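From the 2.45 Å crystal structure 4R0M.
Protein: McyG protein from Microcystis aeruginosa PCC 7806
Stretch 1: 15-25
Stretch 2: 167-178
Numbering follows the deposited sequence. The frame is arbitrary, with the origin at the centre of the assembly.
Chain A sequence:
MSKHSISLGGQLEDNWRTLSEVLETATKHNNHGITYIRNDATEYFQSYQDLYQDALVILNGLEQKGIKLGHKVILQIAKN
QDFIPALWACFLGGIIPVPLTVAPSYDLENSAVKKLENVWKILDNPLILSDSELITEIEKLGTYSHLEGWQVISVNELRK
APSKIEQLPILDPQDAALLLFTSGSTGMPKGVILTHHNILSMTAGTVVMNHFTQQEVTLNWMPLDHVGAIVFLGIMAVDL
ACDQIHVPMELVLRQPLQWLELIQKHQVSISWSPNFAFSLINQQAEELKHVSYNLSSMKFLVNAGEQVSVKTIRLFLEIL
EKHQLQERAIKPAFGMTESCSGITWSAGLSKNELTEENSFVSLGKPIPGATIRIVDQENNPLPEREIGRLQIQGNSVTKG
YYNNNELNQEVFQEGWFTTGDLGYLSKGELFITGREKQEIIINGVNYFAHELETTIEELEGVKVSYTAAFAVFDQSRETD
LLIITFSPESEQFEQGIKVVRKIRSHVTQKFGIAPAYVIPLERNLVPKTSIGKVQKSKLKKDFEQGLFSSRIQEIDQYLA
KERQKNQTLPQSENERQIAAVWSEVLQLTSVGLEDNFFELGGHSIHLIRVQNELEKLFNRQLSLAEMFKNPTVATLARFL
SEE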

ATOM      1  N   ASN A  15       5.790 -24.568   7.667  1.00 59.84           N
ATOM      2  CA  ASN A  15       5.195 -25.024   6.421  1.00 57.22           C
ATOM      3  C   ASN A  15       6.209 -24.853   5.297  1.00 54.41           C
ATOM      4  O   ASN A  15       6.848 -23.804   5.190  1.00 54.53           O
ATOM      5  N   TRP A  16       6.359 -25.882   4.468  1.00 49.96           N
ATOM      6  CA  TRP A  16       7.351 -25.853   3.393  1.00 46.66           C
ATOM      7  C   TRP A  16       6.755 -25.947   2.016  1.00 44.57           C
ATOM      8  O   TRP A  16       7.340 -26.542   1.109  1.00 44.93           O
ATOM      9  N   ARG A  17       5.584 -25.343   1.849  1.00 43.38           N
ATOM     10  CA  ARG A  17       4.924 -25.264   0.552  1.00 41.99           C
ATOM     11  C   ARG A  17       5.579 -24.208  -0.338  1.00 38.93           C
ATOM     12  O   ARG A  17       6.189 -23.260   0.156  1.00 37.89           O
ATOM     13  N   THR A  18       5.458 -24.392  -1.649  1.00 36.54           N
ATOM     14  CA  THR A  18       5.796 -23.352  -2.616  1.00 34.55           C
ATOM     15  C   THR A  18       4.497 -22.743  -3.129  1.00 33.65           C
ATOM     16  O   THR A  18       3.412 -23.259  -2.849  1.00 33.31           O
ATOM     17  N   LEU A  19       4.608 -21.653  -3.883  1.00 32.43           N
ATOM     18  CA  LEU A  19       3.432 -20.986  -4.437  1.00 32.15           C
ATOM     19  C   LEU A  19       2.682 -21.858  -5.451  1.00 31.78           C
ATOM     20  O   LEU A  19       1.454 -21.823  -5.511  1.00 31.93           O
ATOM     21  N   SER A  20       3.424 -22.643  -6.227  1.00 31.56           N
ATOM     22  CA  SER A  20       2.831 -23.552  -7.212  1.00 32.25           C
ATOM     23  C   SER A  20       1.933 -24.616  -6.570  1.00 32.77           C
ATOM     24  O   SER A  20       0.841 -24.891  -7.068  1.00 32.32           O
ATOM     25  N   GLU A  21       2.392 -25.190  -5.460  1.00 33.59           N
ATOM     26  CA  GLU A  21       1.612 -26.172  -4.699  1.00 34.81           C
ATOM     27  C   GLU A  21       0.335 -25.566  -4.121  1.00 34.66           C
ATOM     28  O   GLU A  21      -0.713 -26.217  -4.094  1.00 35.05           O
ATOM     29  N   VAL A  22       0.435 -24.319  -3.664  1.00 34.12           N
ATOM     30  CA  VAL A  22      -0.705 -23.579  -3.121  1.00 33.28           C
ATOM     31  C   VAL A  22      -1.794 -23.368  -4.179  1.00 32.85           C
ATOM     32  O   VAL A  22      -2.979 -23.568  -3.905  1.00 33.22           O
ATOM     33  N   LEU A  23      -1.385 -22.985  -5.386  1.00 32.12           N
ATOM     34  CA  LEU A  23      -2.318 -22.803  -6.495  1.00 31.87           C
ATOM     35  C   LEU A  23      -2.912 -24.132  -6.975  1.00 32.19           C
ATOM     36  O   LEU A  23      -4.097 -24.199  -7.304  1.00 32.45           O
ATOM     37  N   GLU A  24      -2.083 -25.175  -7.010  1.00 32.37           N
ATOM     38  CA  GLU A  24      -2.526 -26.516  -7.402  1.00 32.81           C
ATOM     39  C   GLU A  24      -3.578 -27.077  -6.442  1.00 32.89           C
ATOM     40  O   GLU A  24      -4.569 -27.660  -6.879  1.00 32.99           O
ATOM     41  N   THR A  25      -3.361 -26.882  -5.143  1.00 32.99           N
ATOM     42  CA  THR A  25      -4.345 -27.225  -4.110  1.00 33.28           C
ATOM     43  C   THR A  25      -5.667 -26.478  -4.334  1.00 33.68           C
ATOM     44  O   THR A  25      -6.745 -27.043  -4.142  1.00 33.80           O
ATOM     45  N   GLN A 167       6.598 -30.106 -18.060  1.00 63.65           N
ATOM     46  CA  GLN A 167       6.370 -30.249 -16.619  1.00 58.04           C
ATOM     47  C   GLN A 167       6.857 -29.026 -15.842  1.00 52.81           C
ATOM     48  O   GLN A 167       7.814 -28.362 -16.245  1.00 51.26           O
ATOM     49  N   LEU A 168       6.186 -28.737 -14.729  1.00 47.70           N
ATOM     50  CA  LEU A 168       6.546 -27.618 -13.863  1.00 44.01           C
ATOM     51  C   LEU A 168       7.772 -27.941 -13.012  1.00 42.41           C
ATOM     52  O   LEU A 168       7.942 -29.087 -12.594  1.00 42.55           O
ATOM     53  N   PRO A 169       8.632 -26.933 -12.752  1.00 40.45           N
ATOM     54  CA  PRO A 169       9.818 -27.165 -11.923  1.00 38.84           C
ATOM     55  C   PRO A 169       9.481 -27.316 -10.444  1.00 37.49           C
ATOM     56  O   PRO A 169       8.534 -26.698  -9.960  1.00 37.11           O
ATOM     57  N   ILE A 170      10.250 -28.145  -9.742  1.00 36.59           N
ATOM     58  CA  ILE A 170      10.126 -28.265  -8.290  1.00 35.71           C
ATOM     59  C   ILE A 170      11.053 -27.231  -7.667  1.00 35.33           C
ATOM     60  O   ILE A 170      12.254 -27.212  -7.946  1.00 35.13           O
ATOM     61  N   LEU A 171      10.487 -26.370  -6.826  1.00 34.88           N
ATOM     62  CA  LEU A 171      11.210 -25.208  -6.321  1.00 34.57           C
ATOM     63  C   LEU A 171      11.516 -25.293  -4.830  1.00 34.95           C
ATOM     64  O   LEU A 171      10.801 -25.950  -4.069  1.00 35.20           O
ATOM     65  N   ASP A 172      12.594 -24.625  -4.428  1.00 34.81           N
ATOM     66  CA  ASP A 172      12.924 -24.449  -3.023  1.00 35.43           C
ATOM     67  C   ASP A 172      12.090 -23.285  -2.489  1.00 35.30           C
ATOM     68  O   ASP A 172      12.150 -22.183  -3.036  1.00 35.58           O
ATOM     69  N   PRO A 173      11.299 -23.524  -1.426  1.00 35.31           N
ATOM     70  CA  PRO A 173      10.524 -22.437  -0.819  1.00 35.23           C
ATOM     71  C   PRO A 173      11.397 -21.312  -0.245  1.00 35.52           C
ATOM     72  O   PRO A 173      10.894 -20.208  -0.005  1.00 35.89           O
ATOM     73  N   GLN A 174      12.685 -21.591  -0.041  1.00 35.50           N
ATOM     74  CA  GLN A 174      13.646 -20.591   0.440  1.00 35.91           C
ATOM     75  C   GLN A 174      14.238 -19.740  -0.692  1.00 35.40           C
ATOM     76  O   GLN A 174      14.964 -18.777  -0.437  1.00 35.31           O
ATOM     77  N   ASP A 175      13.939 -20.103  -1.935  1.00 35.15           N
ATOM     78  CA  ASP A 175      14.342 -19.302  -3.086  1.00 35.16           C
ATOM     79  C   ASP A 175      13.426 -18.096  -3.236  1.00 34.33           C
ATOM     80  O   ASP A 175      12.264 -18.135  -2.820  1.00 34.03           O
ATOM     81  N   ALA A 176      13.959 -17.031  -3.830  1.00 33.29           N
ATOM     82  CA  ALA A 176      13.185 -15.833  -4.140  1.00 32.10           C
ATOM     83  C   ALA A 176      12.015 -16.164  -5.061  1.00 31.35           C
ATOM     84  O   ALA A 176      12.175 -16.887  -6.048  1.00 31.25           O
ATOM     85  N   ALA A 177      10.844 -15.637  -4.721  1.00 30.29           N
ATOM     86  CA  ALA A 177       9.638 -15.835  -5.519  1.00 29.91           C
ATOM     87  C   ALA A 177       9.078 -14.507  -6.027  1.00 29.58           C
ATOM     88  O   ALA A 177       8.381 -14.467  -7.039  1.00 28.88           O
ATOM     89  N   LEU A 178       9.385 -13.427  -5.312  1.00 28.75           N
ATOM     90  CA  LEU A 178       8.814 -12.119  -5.600  1.00 28.42           C
ATOM     91  C   LEU A 178       9.774 -11.001  -5.217  1.00 28.51           C
ATOM     92  O   LEU A 178      10.325 -10.990  -4.114  1.00 28.47           O
TER

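Residues 167-178 run alongside the loop and first helical turns of residues 15-25, and the two stretches meet through apolar and van der Waals contacts, with no hydrogen bond between them. The contact is modest, burying 437 Å² summed over both sides, and is centred where the CA atoms of Thr18 and Pro173 lie 5.1 Å apart.

At the start of stretch 2, Gln167 is out of reach, and the first contact comes from Leu168. Its CA-to-CB bond points toward the helix, and the side chain (chi1 m, chi2 t) places CD1 3.4 Å from OE2 of Glu24. Glu24, itself directed toward stretch 2 with chi1 m and chi2 t, thus brings a carboxylate oxygen against a methyl group, a contact of shape rather than of charge pairing. Pro169 and Ile170 both point sideways and add little.

Leu171 turns inward again. With chi1 m and chi2 t, its CD1 comes 4.3 Å from OG of Ser20, while its carbonyl O lies 3.3 Å from CG2 of Thr18. The same methyl of Thr18 is 4.2 Å from CB of Leu171, so that one small group meets both backbone and side chain of this residue. The Thr18 side chain adopts the p rotamer and points toward stretch 2. Its other branch serves stretch 1: Thr18 OG1 and Ser20 OG, the latter also on a p side chain, are hydrogen-bonded at 2.9 Å. Thr18 occupies the N-cap position, and a weak hydrogen bond of 3.3 Å from Thr18 N to Glu21 OE1 links the residue before the helix to a side chain in its first turn.

The CA-to-CB bond of Asp172 points away from the contact. This residue instead opens a type I beta turn that ends at Asp175, closed by the 3.0 Å backbone hydrogen bond from Asp175 N to Asp172 O. Within the turn, Asp172 OD1 accepts a 2.9 Å hydrogen bond from Gln174 N.

Pro173, in this turn, has the largest covered area of any residue in either stretch. Its ring, in the C-gamma endo pucker, points toward stretch 1 and is met by three successive residues: CG lies 3.7 Å from CE3 of Trp16, CB 3.5 Å from the carbonyl O of Arg17, and CD 4.0 Å from CG2 of Thr18. Trp16 leaves its backbone sideways, but its chi1 m rotamer carries the indole to the turn. There the ring also meets Gln174, whose side chain (chi1 and chi2 both m) likewise starts sideways and brings CG to 3.9 Å from CZ3 of Trp16. Both partners approach the indole obliquely.

Asp175 and Ala176 are out of reach. The strand begins at Ala176, and the next residue, Ala177, points toward stretch 1, with its CB 3.8 Å from CD1 of Leu19. That leucine starts sideways, and its chi1 m, chi2 t conformation extends the methyl to this buried apolar contact. Leu178, directed sideways, makes no close contact.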

ATOM      1  CB  ASN A  15       3.926 -24.225   6.119  1.00 59.55           C
ATOM      2  CG  ASN A  15       3.299 -24.601   4.791  1.00 61.20           C
ATOM      3  OD1 ASN A  15       2.954 -25.761   4.557  1.00 62.67           O
ATOM      4  ND2 ASN A  15       3.143 -23.615   3.913  1.00 60.93           N
ATOM      5  CB  TRP A  16       8.415 -26.923   3.616  1.00 46.08           C
ATOM      6  CG  TRP A  16       9.284 -26.638   4.816  1.00 45.62           C
ATOM      7  CD1 TRP A  16       9.379 -27.380   5.990  1.00 44.91           C
ATOM      8  CD2 TRP A  16      10.200 -25.502   5.007  1.00 45.00           C
ATOM      9  NE1 TRP A  16      10.269 -26.804   6.860  1.00 44.98           N
ATOM     10  CE2 TRP A  16      10.797 -25.677   6.335  1.00 45.05           C
ATOM     11  CE3 TRP A  16      10.573 -24.402   4.239  1.00 44.66           C
ATOM     12  CZ2 TRP A  16      11.724 -24.780   6.848  1.00 44.87           C
ATOM     13  CZ3 TRP A  16      11.506 -23.505   4.769  1.00 44.93           C
ATOM     14  CH2 TRP A  16      12.066 -23.691   6.043  1.00 45.06           C
ATOM     15  CB  ARG A  17       3.443 -24.919   0.733  1.00 44.10           C
ATOM     16  CG  ARG A  17       2.553 -26.070   1.172  1.00 46.29           C
ATOM     17  CD  ARG A  17       1.146 -25.566   1.462  1.00 47.18           C
ATOM     18  NE  ARG A  17       0.143 -26.619   1.327  1.00 48.86           N
ATOM     19  CZ  ARG A  17      -0.507 -26.907   0.200  1.00 49.96           C
ATOM     20  NH1 ARG A  17      -0.268 -26.222  -0.911  1.00 49.86           N
ATOM     21  NH2 ARG A  17      -1.403 -27.885   0.184  1.00 50.81           N
ATOM     22  CB  THR A  18       6.593 -23.902  -3.816  1.00 34.01           C
ATOM     23  OG1 THR A  18       5.809 -24.882  -4.505  1.00 33.77           O
ATOM     24  CG2 THR A  18       7.913 -24.513  -3.361  1.00 33.50           C
ATOM     25  CB  LEU A  19       3.806 -19.629  -5.046  1.00 31.61           C
ATOM     26  CG  LEU A  19       4.181 -18.522  -4.052  1.00 31.28           C
ATOM     27  CD1 LEU A  19       4.857 -17.361  -4.764  1.00 31.33           C
ATOM     28  CD2 LEU A  19       2.969 -18.036  -3.270  1.00 30.90           C
ATOM     29  CB  SER A  20       3.912 -24.201  -8.080  1.00 31.36           C
ATOM     30  OG  SER A  20       5.042 -24.550  -7.307  1.00 31.97           O
ATOM     31  CB  GLU A  21       2.458 -26.788  -3.580  1.00 36.04           C
ATOM     32  CG  GLU A  21       3.567 -27.704  -4.081  1.00 37.79           C
ATOM     33  CD  GLU A  21       4.637 -27.982  -3.040  1.00 39.40           C
ATOM     34  OE1 GLU A  21       4.479 -27.560  -1.875  1.00 40.12           O
ATOM     35  OE2 GLU A  21       5.648 -28.628  -3.395  1.00 40.79           O
ATOM     36  CB  VAL A  22      -0.251 -22.241  -2.490  1.00 33.30           C
ATOM     37  CG1 VAL A  22      -1.417 -21.280  -2.311  1.00 33.21           C
ATOM     38  CG2 VAL A  22       0.429 -22.499  -1.155  1.00 33.15           C
ATOM     39  CB  LEU A  23      -1.650 -22.055  -7.658  1.00 31.05           C
ATOM     40  CG  LEU A  23      -2.446 -21.857  -8.955  1.00 30.71           C
ATOM     41  CD1 LEU A  23      -3.718 -21.050  -8.731  1.00 30.37           C
ATOM     42  CD2 LEU A  23      -1.575 -21.204 -10.019  1.00 30.74           C
ATOM     43  CB  GLU A  24      -1.330 -27.462  -7.527  1.00 32.86           C
ATOM     44  CG  GLU A  24      -0.536 -27.270  -8.814  1.00 33.03           C
ATOM     45  CD  GLU A  24       0.927 -27.661  -8.690  1.00 33.79           C
ATOM     46  OE1 GLU A  24       1.312 -28.281  -7.676  1.00 34.68           O
ATOM     47  OE2 GLU A  24       1.703 -27.344  -9.617  1.00 34.37           O
ATOM     48  CB  THR A  25      -3.796 -26.912  -2.698  1.00 33.00           C
ATOM     49  OG1 THR A  25      -2.570 -27.624  -2.492  1.00 33.46           O
ATOM     50  CG2 THR A  25      -4.787 -27.303  -1.610  1.00 32.27           C
ATOM     51  CB  GLN A 167       7.054 -31.516 -16.086  1.00 59.50           C
ATOM     52  CG  GLN A 167       6.614 -32.819 -16.749  1.00 61.26           C
ATOM     53  CD  GLN A 167       5.389 -33.455 -16.105  1.00 62.67           C
ATOM     54  OE1 GLN A 167       4.653 -32.814 -15.351  1.00 62.64           O
ATOM     55  NE2 GLN A 167       5.168 -34.732 -16.404  1.00 62.73           N
ATOM     56  CB  LEU A 168       5.366 -27.240 -12.961  1.00 42.86           C
ATOM     57  CG  LEU A 168       4.174 -26.536 -13.617  1.00 42.06           C
ATOM     58  CD1 LEU A 168       2.994 -26.475 -12.659  1.00 40.98           C
ATOM     59  CD2 LEU A 168       4.555 -25.143 -14.098  1.00 40.55           C
ATOM     60  CB  PRO A 169      10.652 -25.900 -12.143  1.00 38.75           C
ATOM     61  CG  PRO A 169       9.656 -24.846 -12.487  1.00 39.03           C
ATOM     62  CD  PRO A 169       8.588 -25.552 -13.273  1.00 39.77           C
ATOM     63  CB  ILE A 170      10.457 -29.687  -7.777  1.00 35.42           C
ATOM     64  CG1 ILE A 170       9.691 -30.745  -8.585  1.00 35.23           C
ATOM     65  CG2 ILE A 170      10.134 -29.805  -6.291  1.00 34.74           C
ATOM     66  CD1 ILE A 170      10.166 -32.168  -8.372  1.00 35.04           C
ATOM     67  CB  LEU A 171      10.423 -23.926  -6.619  1.00 33.93           C
ATOM     68  CG  LEU A 171       9.988 -23.671  -8.065  1.00 33.74           C
ATOM     69  CD1 LEU A 171       8.822 -22.692  -8.106  1.00 33.54           C
ATOM     70  CD2 LEU A 171      11.148 -23.180  -8.921  1.00 33.46           C
ATOM     71  CB  ASP A 172      14.416 -24.141  -2.870  1.00 35.78           C
ATOM     72  CG  ASP A 172      14.918 -24.313  -1.447  1.00 36.14           C
ATOM     73  OD1 ASP A 172      14.188 -23.986  -0.488  1.00 35.84           O
ATOM     74  OD2 ASP A 172      16.069 -24.770  -1.288  1.00 37.70           O
ATOM     75  CB  PRO A 173       9.732 -23.137   0.296  1.00 35.21           C
ATOM     76  CG  PRO A 173      10.432 -24.433   0.528  1.00 35.71           C
ATOM     77  CD  PRO A 173      11.002 -24.825  -0.801  1.00 35.34           C
ATOM     78  CB  GLN A 174      14.770 -21.250   1.254  1.00 36.33           C
ATOM     79  CG  GLN A 174      14.341 -21.828   2.600  1.00 37.65           C
ATOM     80  CD  GLN A 174      14.146 -20.771   3.678  1.00 39.08           C
ATOM     81  OE1 GLN A 174      13.365 -19.829   3.517  1.00 41.06           O
ATOM     82  NE2 GLN A 174      14.849 -20.934   4.794  1.00 38.73           N
ATOM     83  CB  ASP A 175      14.307 -20.132  -4.373  1.00 36.54           C
ATOM     84  CG  ASP A 175      15.459 -21.118  -4.471  1.00 37.91           C
ATOM     85  OD1 ASP A 175      16.467 -20.954  -3.751  1.00 38.74           O
ATOM     86  OD2 ASP A 175      15.356 -22.061  -5.282  1.00 38.86           O
ATOM     87  CB  ALA A 176      14.077 -14.777  -4.776  1.00 31.79           C
ATOM     88  CB  ALA A 177       8.584 -16.574  -4.709  1.00 29.50           C
ATOM     89  CB  LEU A 178       7.481 -11.956  -4.859  1.00 27.96           C
ATOM     90  CG  LEU A 178       6.649 -10.680  -5.034  1.00 27.76           C
ATOM     91  CD1 LEU A 178       6.194 -10.481  -6.475  1.00 27.09           C
ATOM     92  CD2 LEU A 178       5.455 -10.726  -4.093  1.00 27.11           C
TER